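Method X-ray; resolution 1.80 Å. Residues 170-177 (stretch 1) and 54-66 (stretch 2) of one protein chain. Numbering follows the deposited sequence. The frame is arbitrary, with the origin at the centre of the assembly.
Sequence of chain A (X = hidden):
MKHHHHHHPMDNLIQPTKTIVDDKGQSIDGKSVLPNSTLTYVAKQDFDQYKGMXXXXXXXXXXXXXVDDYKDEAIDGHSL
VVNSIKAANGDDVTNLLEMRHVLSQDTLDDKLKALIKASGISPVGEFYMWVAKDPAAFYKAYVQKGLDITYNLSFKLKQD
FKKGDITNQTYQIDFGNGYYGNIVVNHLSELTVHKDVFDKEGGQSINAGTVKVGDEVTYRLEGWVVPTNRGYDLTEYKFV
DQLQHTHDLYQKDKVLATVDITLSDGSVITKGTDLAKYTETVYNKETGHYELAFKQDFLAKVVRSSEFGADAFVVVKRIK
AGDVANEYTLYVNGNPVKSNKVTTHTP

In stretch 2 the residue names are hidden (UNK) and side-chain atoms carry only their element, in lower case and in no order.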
ATOM      1  N   THR A 170       6.405   2.011 -17.342  1.00 11.68           N
ATOM      2  CA  THR A 170       5.792   2.334 -18.623  1.00 11.56           C
ATOM      3  C   THR A 170       6.761   2.182 -19.799  1.00 14.47           C
ATOM      4  O   THR A 170       7.977   2.132 -19.631  1.00 15.37           O
ATOM      5  CB  THR A 170       5.188   3.745 -18.609  1.00 11.15           C
ATOM      6  OG1 THR A 170       6.234   4.709 -18.466  1.00 12.58           O
ATOM      7  CG2 THR A 170       4.210   3.879 -17.435  1.00 10.44           C
ATOM      8  N   TYR A 171       6.183   2.067 -20.989  1.00 13.43           N
ATOM      9  CA  TYR A 171       6.899   2.038 -22.239  1.00 13.24           C
ATOM     10  C   TYR A 171       6.147   2.942 -23.195  1.00 17.15           C
ATOM     11  O   TYR A 171       4.946   3.166 -23.049  1.00 14.93           O
ATOM     12  CB  TYR A 171       6.901   0.634 -22.825  1.00 18.74           C
ATOM     13  CG  TYR A 171       7.576  -0.411 -21.972  1.00 19.51           C
ATOM     14  CD1 TYR A 171       8.955  -0.457 -21.871  1.00 24.83           C
ATOM     15  CD2 TYR A 171       6.840  -1.383 -21.308  1.00 25.36           C
ATOM     16  CE1 TYR A 171       9.576  -1.426 -21.115  1.00 29.89           C
ATOM     17  CE2 TYR A 171       7.462  -2.354 -20.539  1.00 24.14           C
ATOM     18  CZ  TYR A 171       8.830  -2.366 -20.450  1.00 31.17           C
ATOM     19  OH  TYR A 171       9.472  -3.322 -19.695  1.00 45.28           O
ATOM     20  N   GLN A 172       6.854   3.430 -24.199  1.00 14.80           N
ATOM     21  CA  GLN A 172       6.280   4.319 -25.194  1.00 15.71           C
ATOM     22  C   GLN A 172       6.741   3.807 -26.551  1.00 19.37           C
ATOM     23  O   GLN A 172       7.926   3.510 -26.728  1.00 15.42           O
ATOM     24  CB  GLN A 172       6.852   5.697 -24.922  1.00 26.87           C
ATOM     25  CG  GLN A 172       6.425   6.813 -25.798  1.00 28.86           C
ATOM     26  CD  GLN A 172       6.969   8.128 -25.276  1.00 24.00           C
ATOM     27  OE1 GLN A 172       6.990   8.362 -24.059  1.00 13.95           O
ATOM     28  NE2 GLN A 172       7.417   8.986 -26.179  1.00 16.81           N
ATOM     29  N   ILE A 173       5.809   3.660 -27.497  1.00 15.33           N
ATOM     30  CA  ILE A 173       6.170   3.219 -28.842  1.00 15.67           C
ATOM     31  C   ILE A 173       5.663   4.244 -29.844  1.00 15.50           C
ATOM     32  O   ILE A 173       4.454   4.374 -30.048  1.00 17.79           O
ATOM     33  CB  ILE A 173       5.596   1.822 -29.199  1.00 15.46           C
ATOM     34  CG1 ILE A 173       5.929   0.794 -28.109  1.00 17.43           C
ATOM     35  CG2 ILE A 173       6.100   1.362 -30.572  1.00 19.96           C
ATOM     36  CD1 ILE A 173       5.235  -0.550 -28.324  1.00 16.38           C
ATOM     37  N   ASP A 174       6.599   4.975 -30.446  1.00 16.29           N
ATOM     38  CA  ASP A 174       6.284   6.048 -31.371  1.00 16.59           C
ATOM     39  C   ASP A 174       6.825   5.671 -32.743  1.00 17.68           C
ATOM     40  O   ASP A 174       8.001   5.327 -32.880  1.00 18.49           O
ATOM     41  CB  ASP A 174       6.952   7.353 -30.931  1.00 16.77           C
ATOM     42  CG  ASP A 174       6.716   7.673 -29.466  1.00 20.49           C
ATOM     43  OD1 ASP A 174       5.595   7.415 -28.976  1.00 20.06           O
ATOM     44  OD2 ASP A 174       7.650   8.193 -28.812  1.00 20.45           O
ATOM     45  N   PHE A 175       5.968   5.749 -33.751  1.00 17.81           N
ATOM     46  CA  PHE A 175       6.337   5.384 -35.109  1.00 18.89           C
ATOM     47  C   PHE A 175       6.951   3.987 -35.146  1.00 19.56           C
ATOM     48  O   PHE A 175       7.830   3.732 -35.970  1.00 20.54           O
ATOM     49  CB  PHE A 175       7.373   6.363 -35.696  1.00 19.84           C
ATOM     50  CG  PHE A 175       7.125   7.806 -35.365  1.00 23.81           C
ATOM     51  CD1 PHE A 175       6.186   8.544 -36.074  1.00 21.18           C
ATOM     52  CD2 PHE A 175       7.862   8.437 -34.373  1.00 21.11           C
ATOM     53  CE1 PHE A 175       5.969   9.884 -35.775  1.00 20.22           C
ATOM     54  CE2 PHE A 175       7.654   9.775 -34.069  1.00 19.60           C
ATOM     55  CZ  PHE A 175       6.709  10.502 -34.772  1.00 22.15           C
ATOM     56  N   GLY A 176       6.523   3.111 -34.237  1.00 19.19           N
ATOM     57  CA  GLY A 176       7.104   1.784 -34.109  1.00 22.12           C
ATOM     58  C   GLY A 176       8.391   1.694 -33.295  1.00 24.67           C
ATOM     59  O   GLY A 176       8.913   0.596 -33.080  1.00 23.64           O
ATOM     60  N   ASN A 177       8.914   2.832 -32.846  1.00 19.41           N
ATOM     61  CA  ASN A 177      10.133   2.826 -32.034  1.00 19.83           C
ATOM     62  C   ASN A 177       9.812   2.738 -30.541  1.00 23.31           C
ATOM     63  O   ASN A 177       9.102   3.594 -30.009  1.00 17.80           O
ATOM     64  CB  ASN A 177      10.958   4.088 -32.279  1.00 20.42           C
ATOM     65  CG  ASN A 177      11.324   4.276 -33.734  1.00 27.94           C
ATOM     66  OD1 ASN A 177      11.744   3.335 -34.414  1.00 28.38           O
ATOM     67  ND2 ASN A 177      11.164   5.501 -34.224  1.00 24.15           N
ATOM     68  N   UNK A  54       8.983  16.846 -38.982  1.00 25.47           N
ATOM     69  CA  UNK A  54       8.014  16.217 -39.872  1.00 25.23           C
ATOM     70  C   UNK A  54       8.340  14.744 -40.090  1.00 24.96           C
ATOM     71  O   UNK A  54       9.301  14.413 -40.786  1.00 29.86           O
ATOM     72  o   UNK A  54       7.705  18.308 -41.031  1.00 35.83           O
ATOM     73  c   UNK A  54       6.873  16.312 -42.102  1.00 30.56           C
ATOM     74  c   UNK A  54       7.969  16.918 -41.235  1.00 26.53           C
ATOM     75  N   UNK A  55       7.538  13.870 -39.489  1.00 23.76           N
ATOM     76  CA  UNK A  55       7.700  12.430 -39.649  1.00 23.53           C
ATOM     77  C   UNK A  55       7.112  11.977 -40.980  1.00 26.04           C
ATOM     78  O   UNK A  55       6.150  12.571 -41.470  1.00 24.14           O
ATOM     79  c   UNK A  55       7.036  11.696 -38.507  1.00 22.16           C
ATOM     80  N   UNK A  56       7.696  10.934 -41.567  1.00 24.67           N
ATOM     81  CA  UNK A  56       7.168  10.353 -42.798  1.00 25.28           C
ATOM     82  C   UNK A  56       5.767   9.805 -42.571  1.00 24.30           C
ATOM     83  O   UNK A  56       5.466   9.284 -41.496  1.00 23.21           O
ATOM     84  c   UNK A  56       8.083   9.254 -43.303  1.00 26.13           C
ATOM     85  N   UNK A  57       4.915   9.910 -43.590  1.00 24.78           N
ATOM     86  CA  UNK A  57       3.524   9.464 -43.464  1.00 37.63           C
ATOM     87  C   UNK A  57       3.446   7.990 -43.086  1.00 23.60           C
ATOM     88  O   UNK A  57       2.602   7.595 -42.291  1.00 22.61           O
ATOM     89  c   UNK A  57       2.705  11.166 -45.198  1.00 60.76           C
ATOM     90  n   UNK A  57       0.726  14.253 -43.996  1.00 69.36           N
ATOM     91  c   UNK A  57       1.869  12.020 -44.248  1.00 67.30           C
ATOM     92  c   UNK A  57       1.748  13.461 -44.750  1.00 70.36           C
ATOM     93  c   UNK A  57       2.749   9.709 -44.760  1.00 46.40           C
ATOM     94  N   UNK A  58       4.332   7.186 -43.664  1.00 24.44           N
ATOM     95  CA  UNK A  58       4.392   5.762 -43.357  1.00 24.25           C
ATOM     96  C   UNK A  58       4.802   5.493 -41.906  1.00 23.21           C
ATOM     97  O   UNK A  58       4.370   4.517 -41.313  1.00 22.62           O
ATOM     98  c   UNK A  58       5.486   6.360 -46.487  1.00 44.68           C
ATOM     99  o   UNK A  58       6.018   7.271 -45.817  1.00 35.11           O
ATOM    100  c   UNK A  58       5.349   5.036 -44.308  1.00 25.63           C
ATOM    101  c   UNK A  58       4.953   5.116 -45.776  1.00 40.71           C
ATOM    102  o   UNK A  58       5.369   6.424 -47.729  1.00 53.05           O
ATOM    103  N   UNK A  59       5.643   6.353 -41.342  1.00 23.08           N
ATOM    104  CA  UNK A  59       6.050   6.196 -39.953  1.00 22.18           C
ATOM    105  C   UNK A  59       4.913   6.593 -39.016  1.00 21.42           C
ATOM    106  O   UNK A  59       4.670   5.931 -37.997  1.00 20.42           O
ATOM    107  c   UNK A  59       7.303   7.030 -39.661  1.00 26.54           C
ATOM    108  o   UNK A  59       8.353   6.661 -40.540  1.00 27.93           O
ATOM    109  N   UNK A  60       4.209   7.666 -39.370  1.00 20.87           N
ATOM    110  CA  UNK A  60       3.057   8.109 -38.583  1.00 19.87           C
ATOM    111  C   UNK A  60       1.998   7.014 -38.499  1.00 20.73           C
ATOM    112  O   UNK A  60       1.375   6.806 -37.446  1.00 18.45           O
ATOM    113  c   UNK A  60       1.120   9.730 -38.468  1.00 19.44           C
ATOM    114  c   UNK A  60       2.443   9.405 -39.159  1.00 20.25           C
ATOM    115  c   UNK A  60       3.424  10.554 -39.005  1.00 20.66           C
ATOM    116  N   UNK A  61       1.823   6.285 -39.598  1.00 20.68           N
ATOM    117  CA  UNK A  61       0.841   5.203 -39.649  1.00 20.29           C
ATOM    118  C   UNK A  61       1.089   4.102 -38.624  1.00 19.34           C
ATOM    119  O   UNK A  61       0.181   3.340 -38.300  1.00 22.23           O
ATOM    120  c   UNK A  61       0.087   5.490 -42.066  1.00 24.86           C
ATOM    121  c   UNK A  61       0.775   4.594 -41.059  1.00 21.15           C
ATOM    122  s   UNK A  61       0.179   4.816 -43.741  1.00 82.44           S
ATOM    123  c   UNK A  61      -0.302   3.116 -43.440  1.00 35.86           C
ATOM    124  N   UNK A  62       2.316   4.017 -38.118  1.00 20.59           N
ATOM    125  CA  UNK A  62       2.646   3.030 -37.092  1.00 21.69           C
ATOM    126  C   UNK A  62       2.140   3.469 -35.718  1.00 21.99           C
ATOM    127  O   UNK A  62       2.078   2.671 -34.783  1.00 22.76           O
ATOM    128  c   UNK A  62       4.147   2.749 -37.067  1.00 20.81           C
ATOM    129  c   UNK A  62       4.659   2.118 -38.353  1.00 27.84           C
ATOM    130  c   UNK A  62       6.134   1.756 -38.247  1.00 35.70           C
ATOM    131  n   UNK A  62       8.052   0.695 -39.429  1.00 48.04           N
ATOM    132  c   UNK A  62       6.666   1.231 -39.567  1.00 40.58           C
ATOM    133  N   UNK A  63       1.797   4.748 -35.603  1.00 17.31           N
ATOM    134  CA  UNK A  63       0.993   5.229 -34.491  1.00 16.33           C
ATOM    135  C   UNK A  63       1.750   5.501 -33.208  1.00 17.38           C
ATOM    136  O   UNK A  63       2.980   5.596 -33.184  1.00 17.51           O
ATOM    137  N   UNK A  64       0.998   5.625 -32.124  1.00 14.88           N
ATOM    138  CA  UNK A  64       1.569   6.023 -30.851  1.00 15.32           C
ATOM    139  C   UNK A  64       0.921   5.203 -29.765  1.00 15.21           C
ATOM    140  O   UNK A  64      -0.294   5.252 -29.570  1.00 13.20           O
ATOM    141  c   UNK A  64       2.752   9.730 -34.035  1.00 18.65           C
ATOM    142  c   UNK A  64       1.837   8.328 -31.814  1.00 15.16           C
ATOM    143  c   UNK A  64       1.363   7.521 -30.647  1.00 17.76           C
ATOM    144  c   UNK A  64       0.962   8.705 -32.823  1.00 19.61           C
ATOM    145  c   UNK A  64       3.641   9.336 -33.058  1.00 17.14           C
ATOM    146  c   UNK A  64       1.411   9.413 -33.916  1.00 19.63           C
ATOM    147  c   UNK A  64       3.179   8.627 -31.954  1.00 15.71           C
ATOM    148  N   UNK A  65       1.745   4.401 -29.099  1.00 13.47           N
ATOM    149  CA  UNK A  65       1.275   3.451 -28.103  1.00 12.89           C
ATOM    150  C   UNK A  65       1.942   3.781 -26.779  1.00 13.37           C
ATOM    151  O   UNK A  65       3.134   4.108 -26.759  1.00 14.74           O
ATOM    152  c   UNK A  65       0.879   1.593 -29.767  1.00 16.11           C
ATOM    153  c   UNK A  65       1.370   1.031 -27.323  1.00 12.87           C
ATOM    154  c   UNK A  65       1.646   2.003 -28.501  1.00 13.36           C
ATOM    155  c   UNK A  65       1.357   0.310 -30.386  1.00 22.79           C
ATOM    156  N   UNK A  66       1.168   3.742 -25.693  1.00 11.77           N
ATOM    157  CA  UNK A  66       1.740   3.878 -24.353  1.00 11.41           C
ATOM    158  C   UNK A  66       1.359   2.633 -23.571  1.00 16.43           C
ATOM    159  O   UNK A  66       0.227   2.174 -23.667  1.00 14.43           O
ATOM    160  c   UNK A  66       1.210   5.135 -23.654  1.00 13.44           C
ATOM    161  c   UNK A  66       1.669   5.471 -21.170  1.00 14.97           C
ATOM    162  c   UNK A  66       3.352   6.117 -22.738  1.00 13.11           C
ATOM    163  o   UNK A  66       4.587   6.835 -19.365  1.00 14.54           O
ATOM    164  c   UNK A  66       3.745   6.412 -20.382  1.00 15.55           C
ATOM    165  c   UNK A  66       4.181   6.525 -21.691  1.00 16.12           C
ATOM    166  c   UNK A  66       2.091   5.587 -22.497  1.00 13.25           C
ATOM    167  c   UNK A  66       2.491   5.882 -20.107  1.00 15.81           C
TER
HETATM  168  O   HOH W   1       3.995   2.885 -32.714  1.00 14.85           O
HETATM  169  O   HOH W   2       3.538   6.754 -27.722  1.00 18.18           O

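Position 54 carries one carbon that bears one oxygen and one further carbon, the branched hydroxyl side chain of threonine. Thr54 lies out of reach of stretch 1. Position 55 has a single carbon, CB, which points toward stretch 1 and lies 3.4 Å from CE1 of Phe175; it is alanine, Ala55. Position 56 also ends at one carbon. Ala56 occupies the N-cap position, and its carbonyl O accepts a hydrogen bond from N of residue 60 at 3.0 Å.

At position 57 four carbons in a row end in nitrogen, the signature of lysine, and Lys57 begins the helix. Position 58 has three carbons, the third carrying two oxygens: Glu58. Neither side chain reaches stretch 1. At position 59 one carbon is followed by one oxygen, and CB lies 4.0 Å from CB of Phe175; it is serine. The backbone of Ser59 comes close, its O receiving a CA-H...O contact from CA of Phe175 at 3.4 Å, near the plane of the Phe175 ring.

At position 60 one carbon forks into two, and one of the branch carbons lies near the Phe175 ring; it is valine. CB of Val60 points away, yet its CG2 is 4.2 Å from CE1 of Phe175. Position 61 is an unbranched run of two carbons, sulfur and a carbon: Met61, which points away and makes no contact. Position 62 repeats the chain of four carbons ending in nitrogen, which sets out toward stretch 1 and passes O of Phe175 before its end leads away. This is lysine, and CD of Lys62 lies 3.5 Å from O of Phe175.

No side-chain atom is present at position 63. Gly63 has a positive phi of 82°, which favours glycine, and closes a type I turn that begins at Val60. Its O accepts a hydrogen bond from N of Phe175 at 3.0 Å.

Position 64 has one carbon and a six-carbon ring without a heteroatom, its edge turned to the face of the Phe175 ring; it is phenylalanine. The ring centroids of Phe64 and Phe175 are 5.1 Å apart, with planes at 78°. Position 65 has four carbons, forked at the first, with one arm two carbons long, and its CB lies 4.0 Å from CB of Ile173: Ile65. Position 66 adds an oxygen to a six-carbon ring, and that oxygen meets OG1 of Thr170, which makes it tyrosine. OH of Tyr66 accepts a hydrogen bond from OG1 of Thr170 at 2.8 Å, while O of Tyr171 lies over one face of the ring.

The contact joins two antiparallel strands. Ile173 and Ile65 form the hydrogen-bonded pair, with N of Ile173 donating to O of Ile65 at 2.8 Å and N of Ile65 to O of Ile173 at 2.9 Å; their side chains share one face of the sheet, whereas Gln172, Asp174, Phe64 and Tyr66 use the other. Beyond the strand, Phe175 packs against Ala55, Val60 and Phe64, tying the helical segment to the turn from Asp174 to Asn177. Water 1 extends the backbone link, donating to O of Lys62 at 2.8 Å and accepting from N of Gly176 at 3.0 Å.

Stretch 2, residues 54-66: TAAKESVMKGFIY
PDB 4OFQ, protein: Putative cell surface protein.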